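Local coordinates for ubiquitin conjugating enzyme (Plasmodium yoelii, PDB 2PWQ), which probably acts as an E2 enzyme, carrying activated ubiquitin as a thioester on a cysteine and passing it on toward substrates, at residues V158-A161 and S162-K166; L109-L112 and K113-S117; T65-G69 and G70-L74. One frame throughout, in Å; residues are numbered along the deposited sequence.

How the contacts relate
Along the chain the order is contact 3, contact 2, contact 1, all within the ubiquitin-conjugating domain. Contact 3 runs from the loop after strand 54-60 into strand 71-77, an inner strand of the antiparallel sheet; contact 2 is the short helix 110-115, and contact 1 is part of helix 154-168, the last modelled helix. Contacts 1 and 3 are neighbours, their centres about 10 Å apart, and they meet where Thr165 reaches Pro66 and Tyr67. Contact 2 lies across the chain's centre, about 29 Å from contact 1 and 24 Å from contact 3, centre to centre. Contacts 1 and 3 thus join helix 154-168 to the loop leading into the sheet, while contact 2 sits beside the predicted thioester cysteine, Cys108.

Contact 1: V158-A161 and S162-K166; sequences VKTA and SVWTK
The carbonyl oxygen Ala161 O has two atoms of Thr165 closing on it. Thr165 N donates to Ala161 O at 3.1 Å, a noticeably bent bond (N-H...O 151°), while the hydroxyl OG1 of Thr165 comes to 2.8 Å from that same Ala161 O. The hydroxyl can get there because it stands anti to its own carbonyl carbon (chi1 -61°), a setting that turns OG1 back down the helix toward the preceding turn. OG1 also lies within bonding range of Pro66 O in the adjoining loop, and with one proton for two acceptors its sharing remains open.

One residue earlier the same i to i+4 pattern appears with a different side chain. Trp164 N points almost straight at Thr160 O (178°), 3.0 Å away, and the indole stays close to this carbonyl, Trp164 CD1 lying 3.2 Å from Thr160 O, obliquely to the ring. Thr160 and Trp164 run side by side and point the same way, with the methyl CG2 of Thr160 4.0 Å from NE1 of the indole. The methyl is thus the branch that accompanies the tryptophan, whereas OG1 of Thr160 turns to Leu156 O, a hydrogen bond within the helix. The indole also meets the ring of Trp96, and that of Phe168 edge-to-face.

On another flank the branch CG2 of Val163 rests 3.3 Å from Lys159 O, which accepts from Val163 N. The methyl of Ala161 and the side chain of Thr165, both buried, pack on Tyr67 of the loop before strand 71-77. This is the packing of helix 154-168, the last modelled helix, through its buried side on the loop between strands 54-60 and 71-77 of the ubiquitin-conjugating fold.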
loop_
_atom_site.group_PDB
_atom_site.type_symbol
_atom_site.label_atom_id
_atom_site.label_comp_id
_atom_site.label_asym_id
_atom_site.label_seq_id
_atom_site.Cartn_x
_atom_site.Cartn_y
_atom_site.Cartn_z
ATOM N N VAL A 158 14.800 -3.548 12.906
ATOM C CA VAL A 158 13.524 -3.835 13.527
ATOM C C VAL A 158 13.212 -2.667 14.446
ATOM O O VAL A 158 12.090 -2.168 14.479
ATOM C CB VAL A 158 13.531 -5.198 14.288
ATOM C CG1 VAL A 158 12.276 -5.372 15.100
ATOM C CG2 VAL A 158 13.713 -6.350 13.304
ATOM N N LYS A 159 14.227 -2.233 15.182
ATOM C CA LYS A 159 14.048 -1.117 16.122
ATOM C C LYS A 159 13.751 0.200 15.431
ATOM O O LYS A 159 12.890 0.940 15.897
ATOM C CB LYS A 159 15.235 -0.978 17.082
ATOM C CG LYS A 159 15.110 -1.909 18.275
ATOM C CD LYS A 159 14.007 -1.438 19.181
ATOM C CE LYS A 159 13.945 -2.289 20.407
ATOM N NZ LYS A 159 12.893 -1.783 21.323
ATOM N N THR A 160 14.436 0.484 14.328
ATOM C CA THR A 160 14.189 1.717 13.572
ATOM C C THR A 160 12.754 1.720 12.973
ATOM O O THR A 160 11.990 2.687 13.110
ATOM C CB THR A 160 15.242 1.873 12.470
ATOM O OG1 THR A 160 16.532 1.973 13.075
ATOM C CG2 THR A 160 15.007 3.124 11.633
ATOM N N ALA A 161 12.390 0.611 12.343
ATOM C CA ALA A 161 11.054 0.426 11.778
ATOM C C ALA A 161 9.967 0.490 12.836
ATOM O O ALA A 161 8.918 1.062 12.613
ATOM C CB ALA A 161 10.995 -0.885 10.983
ATOM N N SER A 162 10.206 -0.075 13.995
ATOM C CA SER A 162 9.310 0.155 15.103
ATOM C C SER A 162 9.170 1.637 15.629
ATOM O O SER A 162 8.049 2.096 15.885
ATOM C CB SER A 162 9.721 -0.786 16.226
ATOM O OG SER A 162 8.815 -0.662 17.334
ATOM N N VAL A 163 10.288 2.368 15.793
ATOM C CA VAL A 163 10.244 3.784 16.165
ATOM C C VAL A 163 9.367 4.520 15.155
ATOM O O VAL A 163 8.416 5.182 15.535
ATOM C CB VAL A 163 11.702 4.444 16.259
ATOM C CG1 VAL A 163 11.644 6.003 16.401
ATOM C CG2 VAL A 163 12.493 3.877 17.426
ATOM N N TRP A 164 9.701 4.407 13.877
ATOM C CA TRP A 164 8.966 5.073 12.824
ATOM C C TRP A 164 7.474 4.750 12.762
ATOM O O TRP A 164 6.662 5.656 12.488
ATOM C CB TRP A 164 9.639 4.846 11.480
ATOM C CG TRP A 164 10.924 5.617 11.296
ATOM C CD1 TRP A 164 11.912 5.810 12.221
ATOM C CD2 TRP A 164 11.390 6.242 10.085
ATOM N NE1 TRP A 164 12.931 6.553 11.679
ATOM C CE2 TRP A 164 12.644 6.807 10.363
ATOM C CE3 TRP A 164 10.854 6.399 8.806
ATOM C CZ2 TRP A 164 13.376 7.466 9.402
ATOM C CZ3 TRP A 164 11.585 7.034 7.854
ATOM C CH2 TRP A 164 12.825 7.579 8.149
ATOM N N THR A 165 7.103 3.495 13.061
ATOM C CA THR A 165 5.699 3.116 13.154
ATOM C C THR A 165 4.975 3.852 14.284
ATOM O O THR A 165 3.844 4.357 14.117
ATOM C CB THR A 165 5.529 1.576 13.415
ATOM O OG1 THR A 165 6.098 0.859 12.336
ATOM C CG2 THR A 165 4.094 1.229 13.539
ATOM N N LYS A 166 5.628 3.902 15.441
ATOM C CA LYS A 166 4.989 4.448 16.629
ATOM C C LYS A 166 5.065 5.984 16.586
ATOM O O LYS A 166 4.331 6.644 17.293
ATOM C CB LYS A 166 5.574 3.862 17.929
ATOM C CG LYS A 166 5.317 2.378 18.106
ATOM C CD LYS A 166 5.526 1.906 19.528
ATOM C CE LYS A 166 5.289 0.393 19.631
ATOM N NZ LYS A 166 3.924 -0.070 19.118
#

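Contact 2: L109-L112 and K113-S117; sequences LDVL and KNEWS
Trp116 reaches back to Leu112 from the end of the short helix 110-115, which in this ubiquitin-conjugating fold begins two residues after the predicted thioester cysteine, Cys108; the side chain of Asp110 lies about 3 Å from that of Cys108. Followed outward, the tryptophan's CB first rests 3.1 Å from Leu112 O, the carbonyl four residues earlier. With CG anti to the backbone N (chi1 -165°), the indole swings off the helix, and its benzo side comes alongside the leucine: CE3 of Trp116 is 4.2 Å from CD1 of Leu112, an apolar touch. The ring also touches Pro86 and Pro87, and on the pyrrole side NE1 is hydrogen-bonded to Pro83 O. A tryptophan just past the helix thus ties it to a proline-rich loop.

Leu112 meets it from an unusual rotamer. Its CG lies between the backbone N and the carbonyl carbon (chi1 48°), wedged on both sides by main chain.

Three i to i+4 backbone bonds run through the helix. Leu109, the N-cap residue, accepts the first, from Lys113 N to Leu109 O at 2.8 Å; Asn114 N and Glu115 N donate in turn to Asp110 O and Val111 O. Glu115 N bends most in doing so, at 146°. The aliphatic start of its side chain stays near the preceding turn, CG of Glu115 being 4.3 Å from CG1 of Val111, before the bend at chi2 carries the carboxylate away. Lys113, by contrast, runs out extended, with CB 3.2 Å from Asp110 O.

Asn114 turns its amide back toward Asp110 O and Val111 O, yet closeness there is not bonding: ND2 of Asn114 is 3.0 Å from each, at angles too poor for a hydrogen bond.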
loop_
_atom_site.group_PDB
_atom_site.type_symbol
_atom_site.label_atom_id
_atom_site.label_comp_id
_atom_site.label_asym_id
_atom_site.label_seq_id
_atom_site.Cartn_x
_atom_site.Cartn_y
_atom_site.Cartn_z
ATOM N N LEU A 109 6.312 -1.509 -8.249
ATOM C CA LEU A 109 5.108 -2.233 -8.643
ATOM C C LEU A 109 5.258 -2.952 -9.987
ATOM O O LEU A 109 4.255 -3.240 -10.648
ATOM C CB LEU A 109 3.870 -1.302 -8.628
ATOM C CG LEU A 109 3.488 -0.592 -7.313
ATOM C CD1 LEU A 109 2.691 0.675 -7.596
ATOM C CD2 LEU A 109 2.742 -1.504 -6.343
ATOM N N ASP A 110 6.505 -3.241 -10.377
ATOM C CA ASP A 110 6.809 -3.958 -11.626
ATOM C C ASP A 110 5.988 -5.246 -11.699
ATOM O O ASP A 110 5.408 -5.573 -12.737
ATOM C CB ASP A 110 8.307 -4.318 -11.727
ATOM C CG ASP A 110 9.217 -3.117 -12.047
ATOM O OD1 ASP A 110 8.750 -2.076 -12.559
ATOM O OD2 ASP A 110 10.435 -3.235 -11.785
ATOM N N VAL A 111 5.930 -5.961 -10.583
ATOM C CA VAL A 111 5.198 -7.208 -10.537
ATOM C C VAL A 111 3.732 -7.014 -10.922
ATOM O O VAL A 111 3.308 -7.598 -11.920
ATOM C CB VAL A 111 5.389 -7.976 -9.203
ATOM C CG1 VAL A 111 4.404 -9.128 -9.105
ATOM C CG2 VAL A 111 6.825 -8.498 -9.109
ATOM N N LEU A 112 2.961 -6.204 -10.187
ATOM C CA LEU A 112 1.568 -6.007 -10.625
ATOM C C LEU A 112 1.414 -5.322 -11.978
ATOM O O LEU A 112 0.477 -5.623 -12.705
ATOM C CB LEU A 112 0.619 -5.425 -9.578
ATOM C CG LEU A 112 0.925 -4.217 -8.724
ATOM C CD1 LEU A 112 -0.257 -3.253 -8.801
ATOM C CD2 LEU A 112 1.160 -4.692 -7.291
ATOM N N LYS A 113 2.340 -4.434 -12.329
ATOM C CA LYS A 113 2.394 -3.870 -13.680
ATOM C C LYS A 113 2.264 -4.991 -14.715
ATOM O O LYS A 113 1.278 -5.041 -15.447
ATOM C CB LYS A 113 3.693 -3.091 -13.891
ATOM C CG LYS A 113 3.733 -2.175 -15.099
ATOM C CD LYS A 113 5.062 -1.432 -15.125
ATOM C CE LYS A 113 4.941 -0.092 -15.819
ATOM N NZ LYS A 113 6.019 0.830 -15.369
ATOM N N ASN A 114 3.219 -5.912 -14.770
ATOM C CA ASN A 114 3.129 -6.953 -15.804
ATOM C C ASN A 114 2.211 -8.135 -15.476
ATOM O O ASN A 114 1.885 -8.929 -16.357
ATOM C CB ASN A 114 4.507 -7.400 -16.326
ATOM C CG ASN A 114 5.548 -7.550 -15.225
ATOM O OD1 ASN A 114 6.671 -7.048 -15.349
ATOM N ND2 ASN A 114 5.191 -8.256 -14.152
ATOM N N GLU A 115 1.778 -8.247 -14.226
ATOM C CA GLU A 115 0.739 -9.213 -13.899
ATOM C C GLU A 115 -0.688 -8.671 -14.095
ATOM O O GLU A 115 -1.647 -9.448 -14.058
ATOM C CB GLU A 115 0.913 -9.775 -12.471
ATOM C CG GLU A 115 2.069 -10.770 -12.300
ATOM C CD GLU A 115 2.181 -11.786 -13.465
ATOM O OE1 GLU A 115 3.146 -11.659 -14.269
ATOM O OE2 GLU A 115 1.301 -12.687 -13.585
ATOM N N TRP A 116 -0.838 -7.358 -14.307
ATOM C CA TRP A 116 -2.172 -6.745 -14.233
ATOM C C TRP A 116 -3.169 -7.267 -15.262
ATOM O O TRP A 116 -2.839 -7.432 -16.431
ATOM C CB TRP A 116 -2.153 -5.197 -14.245
ATOM C CG TRP A 116 -3.492 -4.702 -13.810
ATOM C CD1 TRP A 116 -4.531 -4.374 -14.617
ATOM C CD2 TRP A 116 -3.972 -4.580 -12.457
ATOM N NE1 TRP A 116 -5.628 -4.033 -13.860
ATOM C CE2 TRP A 116 -5.316 -4.150 -12.532
ATOM C CE3 TRP A 116 -3.392 -4.775 -11.200
ATOM C CZ2 TRP A 116 -6.097 -3.918 -11.403
ATOM C CZ3 TRP A 116 -4.170 -4.540 -10.066
ATOM C CH2 TRP A 116 -5.514 -4.111 -10.180
ATOM N N SER A 117 -4.376 -7.556 -14.785
ATOM C CA SER A 117 -5.512 -7.842 -15.640
ATOM C C SER A 117 -6.783 -7.433 -14.899
ATOM O O SER A 117 -6.802 -7.390 -13.652
ATOM C CB SER A 117 -5.579 -9.340 -15.982
ATOM O OG SER A 117 -6.314 -10.079 -15.000
#

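Contact 3: T65-G69 and G70-L74; sequences TPYEG and GHFTL
A type II beta turn joins Tyr67 to Gly70 and delivers the chain into strand 71-77. Its closing bond runs from Gly70 N to Tyr67 O, 3.0 Å long and bent (N-H...O 145°). Gly69 takes the third position of the turn with a phi of 79°, the positive value that a type II turn requires there.

Tyr67 O is also met by a ring: Phe72 presents its edge, in plane, with CE1 3.8 Å from Tyr67 O. The side chains of Tyr67 and Phe72 cross at about a right angle, and both CE1 and CZ of Phe72 meet Tyr67, CE1 against CB and CZ 4.0 Å from CD1 of Tyr67. Phe72 gets there because its CB points toward the turn. Gly70, lacking a side chain, allows this ring to pass 3.7 Å from its CA (Phe72 CE1 to Gly70 CA).

The run Thr-Pro-Tyr-Glu-Gly-Gly is a familiar signature of ubiquitin-conjugating enzymes, and here it builds two successive turns before an inner strand of the antiparallel sheet. The first, type I from Thr65 to Glu68, is reinforced by an ST turn in which Tyr67 N donates to Thr65 OG1 at 2.8 Å. Pro66 lies over one face of the Tyr67 ring, its CG 3.8 Å above the plane and offset toward the rim. OH of the buried Tyr67 is hydrogen-bonded to Trp96 O, and Phe157 of helix 154-168 packs on the same side chain.

The imidazole of His71 turns back toward Gly69, bringing CD2 of His71 to 3.5 Å from Gly69 O in an oblique approach.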
loop_
_atom_site.group_PDB
_atom_site.type_symbol
_atom_site.label_atom_id
_atom_site.label_comp_id
_atom_site.label_asym_id
_atom_site.label_seq_id
_atom_site.Cartn_x
_atom_site.Cartn_y
_atom_site.Cartn_z
ATOM N N THR A 65 5.044 -7.908 13.661
ATOM C CA THR A 65 6.058 -7.324 12.776
ATOM C C THR A 65 6.431 -5.990 13.388
ATOM O O THR A 65 5.750 -5.528 14.294
ATOM C CB THR A 65 5.545 -6.970 11.376
ATOM O OG1 THR A 65 4.694 -5.813 11.453
ATOM C CG2 THR A 65 4.824 -8.160 10.712
ATOM N N PRO A 66 7.488 -5.361 12.873
ATOM C CA PRO A 66 7.774 -4.013 13.426
ATOM C C PRO A 66 6.711 -2.945 13.043
ATOM O O PRO A 66 6.783 -1.809 13.516
ATOM C CB PRO A 66 9.147 -3.697 12.861
ATOM C CG PRO A 66 9.290 -4.493 11.634
ATOM C CD PRO A 66 8.479 -5.758 11.852
ATOM N N TYR A 67 5.696 -3.344 12.262
ATOM C CA TYR A 67 4.656 -2.435 11.789
ATOM C C TYR A 67 3.404 -2.550 12.581
ATOM O O TYR A 67 2.411 -1.889 12.292
ATOM C CB TYR A 67 4.439 -2.552 10.275
ATOM C CG TYR A 67 5.758 -2.445 9.569
ATOM C CD1 TYR A 67 6.471 -1.222 9.545
ATOM C CD2 TYR A 67 6.362 -3.571 9.025
ATOM C CE1 TYR A 67 7.702 -1.139 8.944
ATOM C CE2 TYR A 67 7.588 -3.507 8.402
ATOM C CZ TYR A 67 8.262 -2.312 8.368
ATOM O OH TYR A 67 9.469 -2.282 7.743
ATOM N N GLU A 68 3.490 -3.307 13.661
ATOM C CA GLU A 68 2.311 -3.658 14.424
ATOM C C GLU A 68 1.776 -2.428 15.148
ATOM O O GLU A 68 2.561 -1.710 15.760
ATOM C CB GLU A 68 2.628 -4.774 15.408
ATOM C CG GLU A 68 1.493 -5.066 16.358
ATOM C CD GLU A 68 1.755 -6.265 17.255
ATOM O OE1 GLU A 68 2.709 -7.054 16.990
ATOM O OE2 GLU A 68 0.984 -6.402 18.234
ATOM N N GLY A 69 0.454 -2.211 15.103
ATOM C CA GLY A 69 -0.191 -1.006 15.661
ATOM C C GLY A 69 -0.091 0.229 14.767
ATOM O O GLY A 69 -0.511 1.343 15.158
ATOM N N GLY A 70 0.502 0.048 13.589
ATOM C CA GLY A 70 0.605 1.100 12.585
ATOM C C GLY A 70 -0.644 1.145 11.729
ATOM O O GLY A 70 -1.304 0.114 11.481
ATOM N N HIS A 71 -0.963 2.352 11.281
ATOM C CA HIS A 71 -2.069 2.619 10.381
ATOM C C HIS A 71 -1.430 3.420 9.269
ATOM O O HIS A 71 -0.975 4.587 9.487
ATOM C CB HIS A 71 -3.130 3.465 11.089
ATOM C CG HIS A 71 -3.623 2.875 12.371
ATOM N ND1 HIS A 71 -4.670 1.970 12.422
ATOM C CD2 HIS A 71 -3.196 3.031 13.649
ATOM C CE1 HIS A 71 -4.875 1.609 13.680
ATOM N NE2 HIS A 71 -3.995 2.240 14.443
ATOM N N PHE A 72 -1.330 2.797 8.109
ATOM C CA PHE A 72 -0.633 3.358 6.955
ATOM C C PHE A 72 -1.549 3.841 5.831
ATOM O O PHE A 72 -2.363 3.077 5.254
ATOM C CB PHE A 72 0.435 2.358 6.411
ATOM C CG PHE A 72 1.458 1.923 7.459
ATOM C CD1 PHE A 72 1.209 0.805 8.277
ATOM C CD2 PHE A 72 2.632 2.670 7.679
ATOM C CE1 PHE A 72 2.121 0.390 9.240
ATOM C CE2 PHE A 72 3.562 2.266 8.670
ATOM C CZ PHE A 72 3.301 1.156 9.455
ATOM N N THR A 73 -1.399 5.118 5.499
ATOM C CA THR A 73 -2.151 5.769 4.451
ATOM C C THR A 73 -1.357 5.705 3.179
ATOM O O THR A 73 -0.137 5.929 3.226
ATOM C CB THR A 73 -2.361 7.248 4.816
ATOM O OG1 THR A 73 -3.106 7.282 6.029
ATOM C CG2 THR A 73 -3.113 7.943 3.747
ATOM N N LEU A 74 -2.039 5.397 2.064
ATOM C CA LEU A 74 -1.433 5.367 0.731
ATOM C C LEU A 74 -2.243 6.250 -0.232
ATOM O O LEU A 74 -3.401 6.543 0.018
ATOM C CB LEU A 74 -1.318 3.907 0.179
ATOM C CG LEU A 74 -0.585 2.823 1.000
ATOM C CD1 LEU A 74 -1.529 2.106 2.020
ATOM C CD2 LEU A 74 0.103 1.799 0.105
#